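Local structure of Gp15 protein (Listeria phage PSA, 6R5W) at residues 67-72 and 104-109; 73-78 and 93-98. The protein serves as the homotrimeric receptor binding protein of the phage, probably recognising the surface of the Listeria host cell. One frame throughout, in Å; residues are numbered along the deposited sequence.

The chain is the C-terminal portion of the whole receptor binding protein, and both contacts lie in its beta domain, beyond the helices that end at residue 57, with centres about 10 Å apart. Contact 1 closes a loop of the chain, and contact 2 is nested inside it: the turn at 67-72 leads straight into 73-78, the hairpin returns through 93-98, and the next strand is 105-109. Contact 2 holds this hairpin together within the first antiparallel sheet, whereas contact 1 docks that sheet's first connecting loop on an outermost strand of the second sheet. Phe71 CD1 packs on Gly97 O at 3.4 Å, so the two contacts meet directly.

Contact 1. Residues 67-72 and 104-109; sequences PKNGFV and TGICAT
Lys68 N donates to Cys107 O at 2.8 Å where the type I' turn from Lys68 to Phe71 comes down on strand 105-109; the donor stands above the carbonyl plane of Cys107, 54° out of it. The next carbonyl back along the strand is gripped by a side chain. Asn69 ND2 reaches Ile106 O at 2.7 Å with a nearly straight N-H (178°), arriving on a lone pair, while the oxygen lies in the plane of the asparagine amide. Lys68 extends over Ala108, its CD 3.9 Å from Ala108 CA, and a bend at chi3 (78°) places CE where NZ can donate to Thr109 OG1 at 2.8 Å. The two side chains cross obliquely, and Thr109 OG1 is also bonded to Asp146 of the adjoining strand.

Phe71 lies with one ring face over Cys107 CB, which sits 3.4 Å from the ring centroid in a CH-pi contact. Thr104 O approaches the ring edge, near its plane, at 3.5 Å from Phe71 CE2. Val96 and Ile149 also pack on Phe71, placing the ring between the two sheets. A water donates to both Asn69 O and Thr104 O, linking the turn to the residue just before the strand. Chemically, the contact divides in two: direct polar bonds to successive carbonyls and a hydroxyl fix the turn on the strand, and the buried Phe71 ring packs its face on Cys107 CB, beside Val96 and Ile149.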
ATOM      1  N   PRO A  67     -15.216  22.119 -15.093  1.00 38.15           N
ATOM      2  CA  PRO A  67     -15.180  23.433 -14.438  1.00 41.11           C
ATOM      3  C   PRO A  67     -16.562  24.036 -14.363  1.00 45.62           C
ATOM      4  O   PRO A  67     -17.427  23.763 -15.200  1.00 46.67           O
ATOM      5  CB  PRO A  67     -14.250  24.277 -15.320  1.00 37.49           C
ATOM      6  CG  PRO A  67     -14.098  23.491 -16.566  1.00 45.58           C
ATOM      7  CD  PRO A  67     -14.407  22.086 -16.331  1.00 40.85           C
ATOM      8  N   LYS A  68     -16.775  24.822 -13.310  1.00 38.61           N
ATOM      9  CA  LYS A  68     -18.095  25.372 -13.008  1.00 45.59           C
ATOM     10  C   LYS A  68     -18.008  26.880 -12.862  1.00 37.78           C
ATOM     11  O   LYS A  68     -16.937  27.476 -12.697  1.00 36.20           O
ATOM     12  CB  LYS A  68     -18.693  24.815 -11.687  1.00 40.88           C
ATOM     13  CG  LYS A  68     -18.874  23.326 -11.660  1.00 43.81           C
ATOM     14  CD  LYS A  68     -19.175  22.807 -10.291  1.00 44.86           C
ATOM     15  CE  LYS A  68     -20.585  23.024  -9.880  1.00 54.05           C
ATOM     16  NZ  LYS A  68     -21.021  21.981  -8.887  1.00 58.99           N
ATOM     17  N   ASN A  69     -19.181  27.529 -12.916  1.00 38.80           N
ATOM     18  CA  ASN A  69     -19.307  28.940 -12.562  1.00 37.35           C
ATOM     19  C   ASN A  69     -18.404  29.841 -13.378  1.00 36.31           C
ATOM     20  O   ASN A  69     -17.845  30.821 -12.863  1.00 39.43           O
ATOM     21  CB  ASN A  69     -19.029  29.114 -11.061  1.00 38.93           C
ATOM     22  CG  ASN A  69     -20.074  28.512 -10.236  1.00 42.27           C
ATOM     23  OD1 ASN A  69     -21.264  28.772 -10.431  1.00 46.77           O
ATOM     24  ND2 ASN A  69     -19.675  27.682  -9.282  1.00 41.17           N
ATOM     25  N   GLY A  70     -18.253  29.515 -14.668  1.00 35.10           N
ATOM     26  CA  GLY A  70     -17.502  30.343 -15.551  1.00 38.30           C
ATOM     27  C   GLY A  70     -16.016  30.068 -15.588  1.00 42.59           C
ATOM     28  O   GLY A  70     -15.337  30.567 -16.494  1.00 37.53           O
ATOM     29  N   PHE A  71     -15.485  29.316 -14.628  1.00 38.41           N
ATOM     30  CA  PHE A  71     -14.084  28.937 -14.697  1.00 37.78           C
ATOM     31  C   PHE A  71     -13.833  28.095 -15.969  1.00 33.84           C
ATOM     32  O   PHE A  71     -14.714  27.343 -16.441  1.00 33.11           O
ATOM     33  CB  PHE A  71     -13.687  28.106 -13.481  1.00 33.30           C
ATOM     34  CG  PHE A  71     -13.495  28.898 -12.202  1.00 32.26           C
ATOM     35  CD1 PHE A  71     -12.259  29.428 -11.917  1.00 31.75           C
ATOM     36  CD2 PHE A  71     -14.514  29.051 -11.321  1.00 34.00           C
ATOM     37  CE1 PHE A  71     -12.004  30.132 -10.752  1.00 35.40           C
ATOM     38  CE2 PHE A  71     -14.268  29.725 -10.085  1.00 34.99           C
ATOM     39  CZ  PHE A  71     -13.059  30.278  -9.836  1.00 33.99           C
ATOM     40  N   VAL A  72     -12.587  28.121 -16.422  1.00 38.84           N
ATOM     41  CA  VAL A  72     -12.152  27.251 -17.504  1.00 39.99           C
ATOM     42  C   VAL A  72     -11.069  26.320 -16.953  1.00 45.96           C
ATOM     43  O   VAL A  72     -10.369  26.651 -15.977  1.00 41.43           O
ATOM     44  CB  VAL A  72     -11.630  28.044 -18.716  1.00 40.99           C
ATOM     45  CG1 VAL A  72     -12.789  28.873 -19.325  1.00 42.14           C
ATOM     46  CG2 VAL A  72     -10.459  28.957 -18.365  1.00 42.55           C
ATOM     47  N   THR A 104     -13.212  33.443  -8.354  1.00 36.57           N
ATOM     48  CA  THR A 104     -13.454  33.027  -6.978  1.00 33.90           C
ATOM     49  C   THR A 104     -14.686  32.167  -6.902  1.00 30.89           C
ATOM     50  O   THR A 104     -15.474  32.056  -7.839  1.00 34.21           O
ATOM     51  CB  THR A 104     -13.664  34.252  -6.076  1.00 38.79           C
ATOM     52  OG1 THR A 104     -14.952  34.849  -6.408  1.00 39.14           O
ATOM     53  CG2 THR A 104     -12.613  35.238  -6.305  1.00 39.18           C
ATOM     54  N   GLY A 105     -14.864  31.489  -5.762  1.00 32.85           N
ATOM     55  CA  GLY A 105     -15.986  30.596  -5.657  1.00 32.28           C
ATOM     56  C   GLY A 105     -15.681  29.186  -6.091  1.00 34.17           C
ATOM     57  O   GLY A 105     -14.508  28.778  -6.227  1.00 33.48           O
ATOM     58  N   ILE A 106     -16.751  28.422  -6.300  1.00 33.50           N
ATOM     59  CA  ILE A 106     -16.640  27.003  -6.620  1.00 36.01           C
ATOM     60  C   ILE A 106     -16.255  26.812  -8.083  1.00 39.91           C
ATOM     61  O   ILE A 106     -17.015  27.156  -8.996  1.00 41.26           O
ATOM     62  CB  ILE A 106     -17.934  26.255  -6.305  1.00 36.60           C
ATOM     63  CG1 ILE A 106     -18.173  26.249  -4.756  1.00 36.62           C
ATOM     64  CG2 ILE A 106     -17.867  24.816  -6.778  1.00 39.64           C
ATOM     65  CD1 ILE A 106     -19.563  25.745  -4.335  1.00 39.74           C
ATOM     66  N   CYS A 107     -15.076  26.269  -8.315  1.00 35.00           N
ATOM     67  CA  CYS A 107     -14.567  26.057  -9.684  1.00 34.45           C
ATOM     68  C   CYS A 107     -14.795  24.643 -10.200  1.00 34.91           C
ATOM     69  O   CYS A 107     -14.712  24.422 -11.401  1.00 34.64           O
ATOM     70  CB  CYS A 107     -13.091  26.417  -9.730  1.00 31.25           C
ATOM     71  SG  CYS A 107     -11.975  25.267  -8.751  1.00 33.49           S
ATOM     72  N   ALA A 108     -15.124  23.690  -9.339  1.00 32.35           N
ATOM     73  CA  ALA A 108     -15.333  22.299  -9.663  1.00 36.33           C
ATOM     74  C   ALA A 108     -15.800  21.588  -8.419  1.00 33.80           C
ATOM     75  O   ALA A 108     -15.591  22.077  -7.295  1.00 33.96           O
ATOM     76  CB  ALA A 108     -14.027  21.621 -10.163  1.00 37.99           C
ATOM     77  N   THR A 109     -16.466  20.462  -8.634  1.00 29.28           N
ATOM     78  CA  THR A 109     -17.005  19.589  -7.596  1.00 31.75           C
ATOM     79  C   THR A 109     -16.667  18.146  -7.909  1.00 35.06           C
ATOM     80  O   THR A 109     -16.855  17.704  -9.033  1.00 37.80           O
ATOM     81  CB  THR A 109     -18.570  19.706  -7.481  1.00 39.10           C
ATOM     82  OG1 THR A 109     -18.919  21.081  -7.264  1.00 37.24           O
ATOM     83  CG2 THR A 109     -19.077  18.864  -6.370  1.00 38.23           C
TER
HETATM   84  O   HOH W   1     -16.963  32.505 -10.643  1.00 37.62           O

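Contact 2. Residues 73-78 and 93-98; sequences ASQPLI and SGIVGK
The beta hairpin of strands 72-84 and 87-97 is joined here by its antiparallel ladder, interrupted where the first strand turns a corner at Ser74 and Gln75. Ala73 faces Val96 as a non-hydrogen-bonded pair, and Ile78 faces Ser93 as a hydrogen-bonded one. At the corner Ile95 O takes Gln75 N at 3.1 Å in a fairly straight bond, with a weak, bent second bond from Ser74 N.

On one face Gln75 and Ile95 lie side by side and point the same way, with Gln75 CG 3.9 Å from Ile95 CD1. The glutamine chain then bends at chi2 (-62°), and its OE1 is bonded to Ser119 of the second subunit. Trp120 and Asn121 of that subunit pack on Gln75 and Ile95 respectively, so this face of the hairpin belongs to the trimer interface.

Leu77 serves the other face. Its side chain crosses that of Val96 at about a right angle, CD1 meeting Val96 CG1 at 3.8 Å, while CD2 comes against the backbone of Ile95. Ile95 N is buried with no polar partner in the model. The strands also touch at Gly94, whose CA is 4.0 Å from Leu77 CD2 and 3.6 Å from Pro76 O.

At the Ser93 end, Ile78 O is held by two donors of one residue: Ser93 N approaches nearly along the C=O axis, and OG from 22° off the carbonyl plane. A water donates to the same OG. Chi1 of 70° sets Ser93 OG between its own backbone N and carbonyl carbon, 3.0 Å from Ile78 O.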
ATOM      1  N   ALA A  73     -10.969  25.138 -17.566  1.00 36.15           N
ATOM      2  CA  ALA A  73      -9.914  24.155 -17.224  1.00 39.87           C
ATOM      3  C   ALA A  73      -8.749  24.520 -18.118  1.00 45.75           C
ATOM      4  O   ALA A  73      -8.664  24.091 -19.281  1.00 41.40           O
ATOM      5  CB  ALA A  73     -10.392  22.733 -17.463  1.00 43.94           C
ATOM      6  N   SER A  74      -7.857  25.340 -17.583  1.00 40.58           N
ATOM      7  CA  SER A  74      -6.658  25.702 -18.337  1.00 44.09           C
ATOM      8  C   SER A  74      -5.750  24.499 -18.488  1.00 51.80           C
ATOM      9  O   SER A  74      -5.038  24.379 -19.494  1.00 52.10           O
ATOM     10  CB  SER A  74      -5.917  26.856 -17.638  1.00 47.29           C
ATOM     11  OG  SER A  74      -4.709  27.191 -18.310  1.00 58.37           O
ATOM     12  N   GLN A  75      -5.758  23.602 -17.496  1.00 44.39           N
ATOM     13  CA  GLN A  75      -5.269  22.238 -17.698  1.00 56.32           C
ATOM     14  C   GLN A  75      -6.386  21.282 -17.300  1.00 47.78           C
ATOM     15  O   GLN A  75      -7.127  21.594 -16.363  1.00 44.69           O
ATOM     16  CB  GLN A  75      -4.010  21.975 -16.860  1.00 53.10           C
ATOM     17  CG  GLN A  75      -2.819  22.864 -17.232  1.00 57.78           C
ATOM     18  CD  GLN A  75      -2.352  22.641 -18.664  1.00 63.35           C
ATOM     19  OE1 GLN A  75      -2.164  21.499 -19.102  1.00 59.75           O
ATOM     20  NE2 GLN A  75      -2.167  23.746 -19.405  1.00 62.67           N
ATOM     21  N   PRO A  76      -6.532  20.126 -17.974  1.00 51.27           N
ATOM     22  CA  PRO A  76      -7.619  19.195 -17.602  1.00 43.54           C
ATOM     23  C   PRO A  76      -7.639  18.959 -16.105  1.00 39.67           C
ATOM     24  O   PRO A  76      -6.600  18.832 -15.447  1.00 43.00           O
ATOM     25  CB  PRO A  76      -7.302  17.907 -18.373  1.00 53.10           C
ATOM     26  CG  PRO A  76      -6.490  18.391 -19.596  1.00 54.66           C
ATOM     27  CD  PRO A  76      -5.658  19.563 -19.041  1.00 55.38           C
ATOM     28  N   LEU A  77      -8.833  19.026 -15.542  1.00 36.97           N
ATOM     29  CA  LEU A  77      -9.027  18.840 -14.098  1.00 36.07           C
ATOM     30  C   LEU A  77      -9.233  17.363 -13.865  1.00 37.23           C
ATOM     31  O   LEU A  77     -10.210  16.798 -14.341  1.00 34.73           O
ATOM     32  CB  LEU A  77     -10.217  19.660 -13.599  1.00 36.45           C
ATOM     33  CG  LEU A  77     -10.091  21.109 -14.026  1.00 32.98           C
ATOM     34  CD1 LEU A  77     -11.319  21.939 -13.422  1.00 43.40           C
ATOM     35  CD2 LEU A  77      -8.863  21.809 -13.612  1.00 36.25           C
ATOM     36  N   ILE A  78      -8.267  16.719 -13.197  1.00 32.78           N
ATOM     37  CA  ILE A  78      -8.309  15.281 -12.985  1.00 31.41           C
ATOM     38  C   ILE A  78      -8.104  14.982 -11.512  1.00 33.18           C
ATOM     39  O   ILE A  78      -7.183  15.502 -10.885  1.00 36.81           O
ATOM     40  CB  ILE A  78      -7.262  14.554 -13.868  1.00 37.08           C
ATOM     41  CG1 ILE A  78      -7.587  14.865 -15.343  1.00 42.62           C
ATOM     42  CG2 ILE A  78      -7.298  13.062 -13.592  1.00 37.31           C
ATOM     43  CD1 ILE A  78      -6.515  14.457 -16.326  1.00 46.80           C
ATOM     44  N   SER A  93      -5.557  17.413  -9.468  1.00 31.14           N
ATOM     45  CA  SER A  93      -4.590  18.054 -10.349  1.00 28.99           C
ATOM     46  C   SER A  93      -5.330  18.984 -11.329  1.00 27.63           C
ATOM     47  O   SER A  93      -6.513  18.778 -11.653  1.00 32.23           O
ATOM     48  CB  SER A  93      -3.758  16.998 -11.169  1.00 28.99           C
ATOM     49  OG  SER A  93      -4.617  16.397 -12.099  1.00 40.51           O
ATOM     50  N   GLY A  94      -4.574  19.936 -11.855  1.00 29.56           N
ATOM     51  CA  GLY A  94      -5.041  20.852 -12.854  1.00 29.80           C
ATOM     52  C   GLY A  94      -4.936  22.304 -12.434  1.00 27.59           C
ATOM     53  O   GLY A  94      -4.470  22.636 -11.347  1.00 30.39           O
ATOM     54  N   ILE A  95      -5.311  23.191 -13.387  1.00 29.34           N
ATOM     55  CA  ILE A  95      -5.193  24.624 -13.226  1.00 29.16           C
ATOM     56  C   ILE A  95      -6.462  25.243 -13.776  1.00 34.45           C
ATOM     57  O   ILE A  95      -6.901  24.881 -14.876  1.00 33.54           O
ATOM     58  CB  ILE A  95      -3.975  25.188 -13.955  1.00 34.03           C
ATOM     59  CG1 ILE A  95      -2.665  24.545 -13.434  1.00 31.95           C
ATOM     60  CG2 ILE A  95      -3.867  26.745 -13.827  1.00 31.65           C
ATOM     61  CD1 ILE A  95      -1.433  24.973 -14.250  1.00 35.33           C
ATOM     62  N   VAL A  96      -7.101  26.134 -12.996  1.00 36.35           N
ATOM     63  CA  VAL A  96      -8.342  26.784 -13.454  1.00 34.64           C
ATOM     64  C   VAL A  96      -8.011  28.237 -13.800  1.00 29.98           C
ATOM     65  O   VAL A  96      -7.173  28.889 -13.139  1.00 32.56           O
ATOM     66  CB  VAL A  96      -9.487  26.704 -12.425  1.00 32.05           C
ATOM     67  CG1 VAL A  96      -9.872  25.278 -12.216  1.00 32.17           C
ATOM     68  CG2 VAL A  96      -9.039  27.373 -11.093  1.00 32.13           C
ATOM     69  N   GLY A  97      -8.711  28.750 -14.817  1.00 32.36           N
ATOM     70  CA  GLY A  97      -8.636  30.132 -15.249  1.00 34.05           C
ATOM     71  C   GLY A  97      -9.955  30.886 -14.989  1.00 26.80           C
ATOM     72  O   GLY A  97     -11.028  30.261 -14.929  1.00 30.29           O
ATOM     73  N   LYS A  98      -9.841  32.205 -14.901  1.00 35.87           N
ATOM     74  CA  LYS A  98     -10.985  33.064 -14.573  1.00 33.45           C
ATOM     75  C   LYS A  98     -12.123  32.869 -15.550  1.00 37.72           C
ATOM     76  O   LYS A  98     -13.290  32.752 -15.150  1.00 35.91           O
ATOM     77  CB  LYS A  98     -10.526  34.495 -14.569  1.00 35.34           C
ATOM     78  CG  LYS A  98     -11.622  35.508 -14.088  1.00 37.67           C
ATOM     79  CD  LYS A  98     -11.115  36.869 -14.377  1.00 36.94           C
ATOM     80  CE  LYS A  98     -11.967  37.887 -13.568  1.00 46.00           C
ATOM     81  NZ  LYS A  98     -11.423  39.255 -13.779  1.00 47.92           N
TER
HETATM   82  O   HOH W   2      -4.420  17.773 -14.791  1.00 42.60           O